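Local structure of CalS11 (Micromonospora echinospora, 3TOS) at residues B[114-119]-B[191-195]; B[197-201]-B[229-233]; B[111-115]-B[165-169]. The protein probably transfers a methyl group from S-adenosylmethionine to an oxygen atom of an intermediate in calicheamicin biosynthesis. One frame throughout, in Å; residues are numbered along the deposited sequence. Where two conformers were deposited one is given.

Contact 1 of 3, residues B[114-119]-B[191-195]. With SAH (S-adenosyl-L-homocysteine), chain O.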
loop_
_atom_site.group_PDB
_atom_site.type_symbol
_atom_site.label_atom_id
_atom_site.label_comp_id
_atom_site.label_asym_id
_atom_site.label_seq_id
_atom_site.Cartn_x
_atom_site.Cartn_y
_atom_site.Cartn_z
ATOM N N ASP B 114 -46.193 13.876 -16.357
ATOM C CA ASP B 114 -47.230 12.938 -15.919
ATOM C C ASP B 114 -46.639 12.240 -14.726
ATOM O O ASP B 114 -45.406 12.346 -14.503
ATOM C CB ASP B 114 -47.544 11.911 -17.010
ATOM C CG ASP B 114 -46.308 11.357 -17.666
ATOM O OD1 ASP B 114 -45.388 10.818 -17.012
ATOM O OD2 ASP B 114 -46.220 11.514 -18.868
ATOM N N VAL B 115 -47.464 11.565 -13.929
ATOM C CA VAL B 115 -46.844 10.620 -13.010
ATOM C C VAL B 115 -47.506 9.246 -13.045
ATOM O O VAL B 115 -48.626 9.091 -13.527
ATOM C CB VAL B 115 -46.823 11.171 -11.538
ATOM C CG1 VAL B 115 -46.228 12.584 -11.482
ATOM C CG2 VAL B 115 -48.224 11.188 -10.918
ATOM N N ASN B 116 -46.819 8.230 -12.502
ATOM C CA ASN B 116 -47.380 6.895 -12.425
ATOM C C ASN B 116 -47.918 6.731 -11.006
ATOM O O ASN B 116 -47.426 7.383 -10.071
ATOM C CB ASN B 116 -46.219 5.900 -12.739
ATOM C CG ASN B 116 -46.640 4.474 -12.831
ATOM O OD1 ASN B 116 -46.896 3.833 -11.809
ATOM N ND2 ASN B 116 -46.634 3.923 -14.046
ATOM N N ASP B 117 -48.887 5.838 -10.849
ATOM C CA ASP B 117 -49.369 5.498 -9.511
ATOM C C ASP B 117 -48.259 5.177 -8.509
ATOM O O ASP B 117 -48.387 5.554 -7.343
ATOM C CB ASP B 117 -50.381 4.350 -9.605
ATOM C CG ASP B 117 -51.746 4.837 -10.020
ATOM O OD1 ASP B 117 -51.991 6.079 -10.056
ATOM O OD2 ASP B 117 -52.600 3.964 -10.274
ATOM N N VAL B 118 -47.180 4.502 -8.939
ATOM C CA VAL B 118 -46.133 4.175 -7.978
ATOM C C VAL B 118 -45.385 5.416 -7.481
ATOM O O VAL B 118 -44.757 5.371 -6.412
ATOM C CB VAL B 118 -45.066 3.147 -8.518
ATOM C CG1 VAL B 118 -45.744 1.883 -8.990
ATOM C CG2 VAL B 118 -44.220 3.753 -9.651
ATOM N N ASP B 119 -45.513 6.537 -8.196
ATOM C CA ASP B 119 -44.841 7.791 -7.764
ATOM C C ASP B 119 -45.696 8.564 -6.776
ATOM O O ASP B 119 -45.194 9.544 -6.191
ATOM C CB ASP B 119 -44.625 8.724 -8.970
ATOM C CG ASP B 119 -43.788 8.080 -10.066
ATOM O OD1 ASP B 119 -42.714 7.530 -9.735
ATOM O OD2 ASP B 119 -44.213 8.150 -11.253
ATOM N N ASP B 191 -36.827 11.854 -10.364
ATOM C CA ASP B 191 -37.776 11.382 -9.299
ATOM C C ASP B 191 -38.703 10.241 -9.695
ATOM O O ASP B 191 -38.963 9.365 -8.894
ATOM C CB ASP B 191 -38.602 12.537 -8.681
ATOM C CG ASP B 191 -37.710 13.583 -8.046
ATOM O OD1 ASP B 191 -36.801 13.187 -7.268
ATOM O OD2 ASP B 191 -37.868 14.804 -8.343
ATOM N N LEU B 192 -39.218 10.277 -10.936
ATOM C CA LEU B 192 -40.358 9.445 -11.348
ATOM C C LEU B 192 -39.887 8.162 -11.997
ATOM O O LEU B 192 -38.871 8.136 -12.743
ATOM C CB LEU B 192 -41.198 10.207 -12.373
ATOM C CG LEU B 192 -41.670 11.560 -11.835
ATOM C CD1 LEU B 192 -42.433 12.252 -12.997
ATOM C CD2 LEU B 192 -42.643 11.304 -10.636
ATOM N N TYR B 193 -40.695 7.111 -11.788
ATOM C CA TYR B 193 -40.407 5.779 -12.315
ATOM C C TYR B 193 -40.280 5.699 -13.839
ATOM O O TYR B 193 -39.242 5.236 -14.341
ATOM C CB TYR B 193 -41.534 4.851 -11.840
ATOM C CG TYR B 193 -41.634 3.558 -12.613
ATOM C CD1 TYR B 193 -40.584 2.641 -12.591
ATOM C CD2 TYR B 193 -42.798 3.239 -13.302
ATOM C CE1 TYR B 193 -40.640 1.473 -13.299
ATOM C CE2 TYR B 193 -42.866 2.056 -14.072
ATOM C CZ TYR B 193 -41.772 1.177 -14.052
ATOM O OH TYR B 193 -41.804 -0.030 -14.734
ATOM N N GLU B 194 -41.295 6.127 -14.572
ATOM C CA GLU B 194 -41.310 5.861 -16.053
ATOM C C GLU B 194 -40.136 6.511 -16.809
ATOM O O GLU B 194 -39.475 5.832 -17.595
ATOM C CB GLU B 194 -42.658 6.274 -16.674
ATOM C CG GLU B 194 -43.776 5.375 -16.200
ATOM C CD GLU B 194 -45.057 5.602 -16.963
ATOM O OE1 GLU B 194 -44.994 6.059 -18.149
ATOM O OE2 GLU B 194 -46.131 5.252 -16.463
ATOM N N PRO B 195 -39.889 7.805 -16.603
ATOM C CA PRO B 195 -38.791 8.381 -17.366
ATOM C C PRO B 195 -37.445 7.845 -16.900
ATOM O O PRO B 195 -36.530 7.723 -17.718
ATOM C CB PRO B 195 -38.923 9.885 -17.047
ATOM C CG PRO B 195 -39.698 9.971 -15.808
ATOM C CD PRO B 195 -40.689 8.837 -15.896
HETATM N N SAH O . -31.359 18.622 -10.391
HETATM C CA SAH O . -32.246 19.708 -9.863
HETATM C CB SAH O . -33.571 19.190 -9.331
HETATM C CG SAH O . -34.444 18.570 -10.442
HETATM S SD SAH O . -36.130 18.451 -9.881
HETATM C C SAH O . -31.476 20.377 -8.726
HETATM O O SAH O . -31.975 21.371 -8.115
HETATM O OXT SAH O . -30.315 20.044 -8.457
HETATM C "C5'" SAH O . -36.822 17.175 -10.946
HETATM C "C4'" SAH O . -36.864 17.563 -12.463
HETATM O "O4'" SAH O . -37.152 16.384 -13.228
HETATM C "C3'" SAH O . -38.024 18.539 -12.712
HETATM O "O3'" SAH O . -37.517 19.805 -13.200
HETATM C "C2'" SAH O . -38.887 17.788 -13.711
HETATM O "O2'" SAH O . -39.523 18.611 -14.710
HETATM C "C1'" SAH O . -37.872 16.810 -14.349
HETATM N N9 SAH O . -38.537 15.632 -14.958
HETATM C C8 SAH O . -39.253 14.659 -14.333
HETATM N N7 SAH O . -39.721 13.839 -15.308
HETATM C C5 SAH O . -39.330 14.284 -16.520
HETATM C C6 SAH O . -39.516 13.832 -17.903
HETATM N N6 SAH O . -40.296 12.758 -18.168
HETATM N N1 SAH O . -38.910 14.568 -18.868
HETATM C C2 SAH O . -38.141 15.662 -18.579
HETATM N N3 SAH O . -37.983 16.176 -17.339
HETATM C C4 SAH O . -38.525 15.453 -16.296
HETATM O O HOH W 1 -48.141 7.793 -16.084
HETATM O O HOH W 2 -41.119 8.097 -7.650
HETATM O O HOH W 3 -43.452 7.724 -13.726
#

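Contact 2 of 3, residues B[197-201]-B[229-233]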
loop_
_atom_site.group_PDB
_atom_site.type_symbol
_atom_site.label_atom_id
_atom_site.label_comp_id
_atom_site.label_asym_id
_atom_site.label_seq_id
_atom_site.Cartn_x
_atom_site.Cartn_y
_atom_site.Cartn_z
ATOM N N LYS B 197 -36.755 4.748 -15.919
ATOM C CA LYS B 197 -36.638 3.472 -16.611
ATOM C C LYS B 197 -36.281 3.646 -18.080
ATOM O O LYS B 197 -35.361 2.979 -18.567
ATOM C CB LYS B 197 -37.973 2.691 -16.498
ATOM C CG LYS B 197 -37.896 1.266 -17.157
ATOM C CD LYS B 197 -39.228 0.542 -16.924
ATOM C CE LYS B 197 -39.179 -0.927 -17.377
ATOM N NZ LYS B 197 -39.223 -0.970 -18.833
ATOM N N ALA B 198 -36.995 4.533 -18.765
ATOM C CA ALA B 198 -36.714 4.765 -20.188
ATOM C C ALA B 198 -35.284 5.271 -20.417
ATOM O O ALA B 198 -34.641 4.891 -21.413
ATOM C CB ALA B 198 -37.715 5.805 -20.740
ATOM N N VAL B 199 -34.813 6.168 -19.547
ATOM C CA VAL B 199 -33.513 6.732 -19.784
ATOM C C VAL B 199 -32.438 5.732 -19.431
ATOM O O VAL B 199 -31.446 5.623 -20.141
ATOM C CB VAL B 199 -33.344 8.033 -18.987
ATOM C CG1 VAL B 199 -31.870 8.470 -19.014
ATOM C CG2 VAL B 199 -34.248 9.130 -19.581
ATOM N N LEU B 200 -32.629 4.937 -18.370
ATOM C CA LEU B 200 -31.640 3.907 -18.056
ATOM C C LEU B 200 -31.488 2.974 -19.244
ATOM O O LEU B 200 -30.365 2.581 -19.615
ATOM C CB LEU B 200 -32.105 3.060 -16.850
ATOM C CG LEU B 200 -31.781 3.606 -15.485
ATOM C CD1 LEU B 200 -32.572 2.726 -14.465
ATOM C CD2 LEU B 200 -30.235 3.574 -15.210
ATOM N N GLU B 201 -32.612 2.587 -19.835
ATOM C CA GLU B 201 -32.558 1.654 -21.025
ATOM C C GLU B 201 -31.804 2.299 -22.218
ATOM O O GLU B 201 -31.006 1.622 -22.911
ATOM C CB GLU B 201 -33.988 1.263 -21.423
ATOM C CG GLU B 201 -34.595 0.309 -20.449
ATOM C CD GLU B 201 -36.102 0.246 -20.506
ATOM O OE1 GLU B 201 -36.749 1.110 -21.144
ATOM O OE2 GLU B 201 -36.661 -0.671 -19.839
ATOM N N ALA B 229 -37.457 1.360 -11.024
ATOM C CA ALA B 229 -36.857 1.358 -12.345
ATOM C C ALA B 229 -35.577 0.484 -12.376
ATOM O O ALA B 229 -35.394 -0.367 -13.286
ATOM C CB ALA B 229 -36.549 2.766 -12.818
HETATM N N MSE B 230 -34.680 0.696 -11.411
HETATM C CA MSE B 230 -33.449 -0.066 -11.379
HETATM C C MSE B 230 -33.733 -1.550 -11.187
HETATM O O MSE B 230 -33.078 -2.401 -11.802
HETATM C CB MSE B 230 -32.506 0.419 -10.267
HETATM C CG MSE B 230 -31.252 -0.467 -10.168
HETATM SE SE MSE B 230 -29.618 0.444 -9.569
HETATM C CE MSE B 230 -28.974 1.062 -11.308
ATOM N N ARG B 231 -34.687 -1.886 -10.328
ATOM C CA ARG B 231 -34.967 -3.301 -10.105
ATOM C C ARG B 231 -35.544 -3.965 -11.350
ATOM O O ARG B 231 -35.302 -5.172 -11.613
ATOM C CB ARG B 231 -35.897 -3.456 -8.894
ATOM C CG ARG B 231 -35.135 -3.406 -7.598
ATOM C CD ARG B 231 -36.014 -3.791 -6.380
ATOM N NE ARG B 231 -37.074 -2.822 -6.043
ATOM C CZ ARG B 231 -38.380 -3.050 -6.140
ATOM N NH1 ARG B 231 -39.204 -2.083 -5.758
ATOM N NH2 ARG B 231 -38.840 -4.221 -6.598
ATOM N N LYS B 232 -36.247 -3.193 -12.155
ATOM C CA LYS B 232 -36.740 -3.717 -13.455
ATOM C C LYS B 232 -35.689 -3.835 -14.542
ATOM O O LYS B 232 -35.739 -4.765 -15.345
ATOM C CB LYS B 232 -37.909 -2.903 -13.989
ATOM C CG LYS B 232 -39.170 -3.170 -13.134
ATOM C CD LYS B 232 -40.406 -2.722 -13.809
ATOM C CE LYS B 232 -41.614 -2.723 -12.878
ATOM N NZ LYS B 232 -42.232 -4.079 -12.655
ATOM N N VAL B 233 -34.758 -2.898 -14.609
ATOM C CA VAL B 233 -33.868 -2.838 -15.761
ATOM C C VAL B 233 -32.593 -3.652 -15.498
ATOM O O VAL B 233 -32.124 -4.417 -16.365
ATOM C CB VAL B 233 -33.525 -1.354 -16.049
ATOM C CG1 VAL B 233 -32.532 -1.249 -17.210
ATOM C CG2 VAL B 233 -34.785 -0.582 -16.400
#

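Contact 3 of 3, residues B[111-115]-B[165-169]. With SAH (S-adenosyl-L-homocysteine), chain O.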
loop_
_atom_site.group_PDB
_atom_site.type_symbol
_atom_site.label_atom_id
_atom_site.label_comp_id
_atom_site.label_asym_id
_atom_site.label_seq_id
_atom_site.Cartn_x
_atom_site.Cartn_y
_atom_site.Cartn_z
ATOM N N GLY B 111 -41.931 21.164 -15.348
ATOM C CA GLY B 111 -42.333 20.286 -14.256
ATOM C C GLY B 111 -42.661 18.880 -14.684
ATOM O O GLY B 111 -42.614 18.546 -15.872
ATOM N N PHE B 112 -43.038 18.039 -13.736
ATOM C CA PHE B 112 -43.375 16.665 -14.115
ATOM C C PHE B 112 -44.434 16.621 -15.221
ATOM O O PHE B 112 -45.470 17.278 -15.106
ATOM C CB PHE B 112 -43.988 15.909 -12.904
ATOM C CG PHE B 112 -43.065 15.681 -11.752
ATOM C CD1 PHE B 112 -41.711 15.437 -11.909
ATOM C CD2 PHE B 112 -43.609 15.614 -10.465
ATOM C CE1 PHE B 112 -40.885 15.219 -10.812
ATOM C CE2 PHE B 112 -42.781 15.364 -9.350
ATOM C CZ PHE B 112 -41.420 15.162 -9.530
ATOM N N PRO B 113 -44.224 15.847 -16.305
ATOM C CA PRO B 113 -45.242 15.871 -17.380
ATOM C C PRO B 113 -46.426 14.916 -17.166
ATOM O O PRO B 113 -47.503 15.111 -17.756
ATOM C CB PRO B 113 -44.453 15.418 -18.617
ATOM C CG PRO B 113 -43.423 14.469 -18.019
ATOM C CD PRO B 113 -43.012 15.085 -16.696
ATOM N N ASP B 114 -46.193 13.876 -16.357
ATOM C CA ASP B 114 -47.230 12.938 -15.919
ATOM C C ASP B 114 -46.639 12.240 -14.726
ATOM O O ASP B 114 -45.406 12.346 -14.503
ATOM C CB ASP B 114 -47.544 11.911 -17.010
ATOM C CG ASP B 114 -46.308 11.357 -17.666
ATOM O OD1 ASP B 114 -45.388 10.818 -17.012
ATOM O OD2 ASP B 114 -46.220 11.514 -18.868
ATOM N N VAL B 115 -47.464 11.565 -13.929
ATOM C CA VAL B 115 -46.844 10.620 -13.010
ATOM C C VAL B 115 -47.506 9.246 -13.045
ATOM O O VAL B 115 -48.626 9.091 -13.527
ATOM C CB VAL B 115 -46.823 11.171 -11.538
ATOM C CG1 VAL B 115 -46.228 12.584 -11.482
ATOM C CG2 VAL B 115 -48.224 11.188 -10.918
ATOM N N GLY B 165 -37.858 19.060 -23.212
ATOM C CA GLY B 165 -38.950 18.144 -23.508
ATOM C C GLY B 165 -38.932 16.912 -22.618
ATOM O O GLY B 165 -38.163 16.825 -21.647
ATOM N N ASP B 166 -39.812 15.947 -22.930
ATOM C CA ASP B 166 -39.908 14.719 -22.133
ATOM C C ASP B 166 -38.772 13.793 -22.483
ATOM O O ASP B 166 -38.593 13.461 -23.661
ATOM C CB ASP B 166 -41.246 14.095 -22.484
ATOM C CG ASP B 166 -41.578 12.923 -21.645
ATOM O OD1 ASP B 166 -40.696 12.218 -21.130
ATOM O OD2 ASP B 166 -42.775 12.722 -21.422
ATOM N N VAL B 167 -37.976 13.397 -21.481
ATOM C CA VAL B 167 -36.786 12.515 -21.692
ATOM C C VAL B 167 -37.111 11.234 -22.402
ATOM O O VAL B 167 -36.225 10.648 -23.063
ATOM C CB VAL B 167 -35.976 12.204 -20.399
ATOM C CG1 VAL B 167 -35.291 13.498 -19.840
ATOM C CG2 VAL B 167 -36.836 11.515 -19.349
ATOM N N ARG B 168 -38.335 10.750 -22.292
ATOM C CA ARG B 168 -38.718 9.524 -23.019
ATOM C C ARG B 168 -38.509 9.673 -24.522
ATOM O O ARG B 168 -38.194 8.695 -25.232
ATOM C CB ARG B 168 -40.163 9.120 -22.711
ATOM C CG ARG B 168 -40.298 8.679 -21.263
ATOM C CD ARG B 168 -41.730 8.429 -20.843
ATOM N NE ARG B 168 -42.353 9.692 -20.523
ATOM C CZ ARG B 168 -43.408 9.830 -19.733
ATOM N NH1 ARG B 168 -43.971 8.779 -19.133
ATOM N NH2 ARG B 168 -43.881 11.028 -19.533
ATOM N N GLU B 169 -38.654 10.912 -24.996
ATOM C CA GLU B 169 -38.418 11.221 -26.436
ATOM C C GLU B 169 -37.049 11.846 -26.685
ATOM O O GLU B 169 -36.345 11.530 -27.683
ATOM C CB GLU B 169 -39.536 12.135 -26.958
ATOM C CG GLU B 169 -40.856 11.415 -27.223
ATOM C CD GLU B 169 -41.612 10.832 -25.976
ATOM O OE1 GLU B 169 -42.056 11.580 -25.058
ATOM O OE2 GLU B 169 -41.826 9.594 -25.960
HETATM N N SAH O . -31.359 18.622 -10.391
HETATM C CA SAH O . -32.246 19.708 -9.863
HETATM C CB SAH O . -33.571 19.190 -9.331
HETATM C CG SAH O . -34.444 18.570 -10.442
HETATM S SD SAH O . -36.130 18.451 -9.881
HETATM C C SAH O . -31.476 20.377 -8.726
HETATM O O SAH O . -31.975 21.371 -8.115
HETATM O OXT SAH O . -30.315 20.044 -8.457
HETATM C "C5'" SAH O . -36.822 17.175 -10.946
HETATM C "C4'" SAH O . -36.864 17.563 -12.463
HETATM O "O4'" SAH O . -37.152 16.384 -13.228
HETATM C "C3'" SAH O . -38.024 18.539 -12.712
HETATM O "O3'" SAH O . -37.517 19.805 -13.200
HETATM C "C2'" SAH O . -38.887 17.788 -13.711
HETATM O "O2'" SAH O . -39.523 18.611 -14.710
HETATM C "C1'" SAH O . -37.872 16.810 -14.349
HETATM N N9 SAH O . -38.537 15.632 -14.958
HETATM C C8 SAH O . -39.253 14.659 -14.333
HETATM N N7 SAH O . -39.721 13.839 -15.308
HETATM C C5 SAH O . -39.330 14.284 -16.520
HETATM C C6 SAH O . -39.516 13.832 -17.903
HETATM N N6 SAH O . -40.296 12.758 -18.168
HETATM N N1 SAH O . -38.910 14.568 -18.868
HETATM C C2 SAH O . -38.141 15.662 -18.579
HETATM N N3 SAH O . -37.983 16.176 -17.339
HETATM C C4 SAH O . -38.525 15.453 -16.296
#

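Contact 1 of 3, residues B[114-119]-B[191-195]
Asp119, with chi1 in the m well, turns its carboxylate onto the start of helix 193-203. Its OD1 accepts from Tyr193 N at 2.9 Å, the first helical amide beyond the N-cap residue Leu192, whose own side chain has no acceptor to offer. The other oxygen is engaged as well: Asp119 OD2 takes Asn116 N at 2.9 Å, and water 3 links it to Glu194 N. A carboxylate suits this place because amides of a helix's first turn lack acceptors within the helix. Asn116, chi1 t, splits its amide between two tasks. Its OD1 accepts from Val118 N at 3.0 Å, closing an Asx turn, while its ND2 donates to Glu194 OE2 at 2.8 Å, nearly in line. Glu194 also forms a salt bridge with Arg168, as does Asp114. Around this polar core, Val118 CG2 packs on Tyr193 CB at 3.6 Å and Val115 CG1 on Leu192 CD2 at 3.9 Å. Leu192, m then t, reaches between loop and ligand: its CD1 lies 3.3 Å from Asp114 O and 3.9 Å from SAH N7. A loop shaped by an Asx turn thus offers a carboxylate to a helix's first amide, beside the cofactor pocket of a Rossmann-like methyltransferase.

Contact 2 of 3, residues B[197-201]-B[229-233]
Lys197 lays its extended aliphatic chain over the last turn of helix 225-233: CG of Lys197 lies 3.7 Å from CG2 of Val233, and CE of Lys197 4.1 Å from CB of Lys232. The first three chi angles are all t, so the methylenes stretch out obliquely past Val233 and Lys232 before chi4, in m, turns the ammonium toward Glu201. There Lys197 NZ meets Glu201 OE2 at 2.8 Å, a salt bridge between residues one turn apart. The same Glu201 OE2 stands 3.9 Å from Val233 CG2, so the ion pair borders the apolar seam.

Within the two segments the backbones come nearest at Lys197 and Ala229, with CA atoms 4.8 Å apart. Ala229 suits this spot because its lone methyl CB, 3.7 Å from Lys197 N, fills the gap without pushing the backbones apart. From there the segments diverge: their axes cross at -43°, with a closest approach of 9.6 Å, and larger residues fill the widening space. Leu200 points toward the partner, its CD1 4.3 Å from Ala229 CB and its CB 4.3 Å from Val233 CG1. It also touches Phe188 of strand 183-188, joining this seam to the sheet. Val233, branched at CB, can meet Lys197 and Leu200 at once. On another side of its helix, Arg231 donates a hydrogen bond to Pro179 of a second subunit.

No hydrogen bond or salt bridge crosses between the segments. Association therefore rests on van der Waals fit and burial of apolar surface, with lysine contributing methylenes while its charge is balanced within its own helix.

Contact 3 of 3, residues B[111-115]-B[165-169]
Gly111 begins the walk beside the ribose, its C atom 3.1 Å from SAH O2'. Its phi of 86° with psi near 180° would jam a side chain against the preceding carbonyl, so glycine suits the position. Phe112 comes next, beside the adenine: its CD1 lies 3.5 Å from SAH C8, which sits at the ring edge. Pro113, a compact apolar ring, reaches the far end of the base, with CG 3.6 Å from SAH N6, 3.9 Å from Asp166 OD2 and 3.8 Å from Arg168 NH2. Next comes Asp114, whose carboxylate meets the guanidinium of Arg168 near its plane. The salt bridge is very short, OD2 of Asp114 lying 2.5 Å from NH2 of Arg168, while OD1 of Asp114 makes weak hydrogen bonds to NH1 and NH2 of Arg168. Val115 then turns its side chain away.

Opposite Pro113, Asp166 does several jobs. Its OD1 accepts from Arg168 N at 3.0 Å, capping helix 167-177, and from SAH N6, also at 3.0 Å; Val167 N adds a hydrogen bond to SAH N1 at 3.0 Å. Asp166 OD2 binds Arg168 NH2 at 2.8 Å. Arg168 also pairs with Glu194 of helix 193-203. One arginine thus offsets the repulsion between Asp114 and Asp166, whose OD2 atoms are 4.5 Å apart, and charge pairing holds the two walls of the adenine pocket together.

How the contacts relate
From the N terminus, the chain leaves strand 103-107 and enters the loop 111-119, where contacts 1 and 3 both begin and share Asp114 and Val115. Contact 3 closes first, at the head of helix 167-177; contact 1 closes later, at the head of helix 193-203, after strand 183-188. Their loops therefore overlap from a common start, that of contact 3 being the shorter. Both touch SAH, and Glu194 of contact 1 pairs with Arg168 of contact 3. Contact 2 follows both in series, opening farther along helix 193-203, and brings helix 225-233 alongside it. Tyr193 touches Ala229 and Lys232, while Val199 packs on Val167. Helix 193-203 consequently connects the cofactor-side loop, helix 167-177 and helix 225-233.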